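PDB 4P5N: putative primary metabolism protein HVA1 from Cryptococcus neoformans, which may play a role in primary metabolism, is associated with fungal energy metabolism and affects the virulence of Cryptococcus neoformans in mammals. Local coordinates for the interface of chains A and B. Sequence-based numbering; all coordinates share one arbitrary frame. Chains: chain A/B, Hypothetical protein CNAG_02591.

The interface of chains A and B. Residues chain A 43-46; chain B 23, 28, 61.
The imidazole of B:His28 and the phenol ring of B:Tyr23 meet the C-terminal end of helix 39-44 of chain A. B:His28 points its NE2 at the backbone carbonyl of A:Ala43, giving a hydrogen bond of 2.7 Å from NE2, the donor, to A:Ala43 O. The acceptor lies in the plane of the imidazole and the donor nearly on the extension of the C=O bond (172° at the oxygen), although the bond is bent at the hydrogen, at 138°. The partial negative charge expected at the C-terminal end of the helix would probably add to the attraction, and the neighbouring ring carbon CE1 of B:His28 comes within 3.3 Å of A:Glu44 O. Just after the helix, A:Gly46 CA packs against the same side chain, 3.6 Å from B:His28 CE1.

B:Tyr23 lies across the last helical turn. Its CG sits between the backbone N and the carbonyl carbon (chi1 67°), and the ring presents a face to A:Ala43, whose O stands 3.7 Å above the ring plane, toward the rim. The methyl CB of A:Ala43 touches the ring at CD1, while the hydroxyl end reaches along the helix to A:Glu44, with OH 3.6 Å from A:Glu44 CA. The A:Glu44 side chain runs away extended, its carboxylate plane steeply turned from the phenol ring.

On the other flank the aliphatic parts of A:Lys45 and B:Lys61 cross obliquely. A:Lys45 bends at chi2 and again at chi4, whereas B:Lys61 bends at chi2 and then runs straight. The two amine nitrogens, probably both positively charged, remain apart, and A:Glu44 may partly offset their repulsion from a distance, without a salt bridge to B:Lys61. The two-fold symmetry of the pair repeats this patch with the chains exchanged, though the structure alone does not show that the dimer is biological. The two lysines meet through methylenes, A:Lys45 CD lying 3.8 Å from B:Lys61 CE.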
# COMPACT_ATOMS: atom_id res chain seq x y z
N ALA A 43 -7.60 -0.12 8.29
CA ALA A 43 -7.31 -1.49 8.67
C ALA A 43 -7.96 -2.48 7.70
O ALA A 43 -7.32 -3.41 7.23
CB ALA A 43 -7.75 -1.76 10.10
N GLU A 44 -9.23 -2.25 7.37
CA GLU A 44 -9.94 -3.12 6.44
C GLU A 44 -9.28 -3.17 5.05
O GLU A 44 -9.25 -4.21 4.42
CB GLU A 44 -11.40 -2.72 6.32
CG GLU A 44 -12.19 -3.54 5.32
CD GLU A 44 -13.59 -3.01 5.10
OE1 GLU A 44 -13.72 -1.79 4.83
OE2 GLU A 44 -14.54 -3.80 5.20
N LYS A 45 -8.76 -2.03 4.59
CA LYS A 45 -8.15 -1.93 3.27
C LYS A 45 -6.65 -2.23 3.28
O LYS A 45 -5.98 -2.11 2.25
CB LYS A 45 -8.41 -0.54 2.67
CG LYS A 45 -9.88 -0.15 2.63
CD LYS A 45 -10.65 -0.89 1.55
CE LYS A 45 -12.16 -0.79 1.76
NZ LYS A 45 -12.65 0.63 1.79
N GLY A 46 -6.12 -2.62 4.44
CA GLY A 46 -4.73 -3.02 4.57
C GLY A 46 -3.71 -1.91 4.46
O GLY A 46 -2.56 -2.16 4.11
N TYR B 23 -6.06 -7.88 12.41
CA TYR B 23 -6.40 -6.55 12.92
C TYR B 23 -7.73 -6.64 13.66
O TYR B 23 -8.38 -7.69 13.65
CB TYR B 23 -6.44 -5.48 11.80
CG TYR B 23 -7.55 -5.67 10.79
CD1 TYR B 23 -8.81 -5.10 10.99
CD2 TYR B 23 -7.36 -6.46 9.65
CE1 TYR B 23 -9.85 -5.28 10.10
CE2 TYR B 23 -8.39 -6.64 8.73
CZ TYR B 23 -9.63 -6.04 8.95
OH TYR B 23 -10.67 -6.21 8.07
N HIS B 28 -5.61 -9.95 7.24
CA HIS B 28 -5.11 -9.95 5.86
C HIS B 28 -4.25 -11.18 5.68
O HIS B 28 -3.22 -11.32 6.33
CB HIS B 28 -4.30 -8.69 5.54
CG HIS B 28 -5.06 -7.44 5.80
ND1 HIS B 28 -6.10 -7.02 4.99
CD2 HIS B 28 -4.96 -6.52 6.79
CE1 HIS B 28 -6.61 -5.91 5.48
NE2 HIS B 28 -5.93 -5.57 6.57
N LYS B 61 -7.48 -7.16 -1.67
CA LYS B 61 -6.79 -5.91 -1.32
C LYS B 61 -5.29 -6.12 -1.47
O LYS B 61 -4.75 -7.11 -0.96
CB LYS B 61 -7.13 -5.46 0.11
CG LYS B 61 -8.61 -5.38 0.44
CD LYS B 61 -9.34 -4.48 -0.55
CE LYS B 61 -10.79 -4.27 -0.15
NZ LYS B 61 -11.48 -3.45 -1.17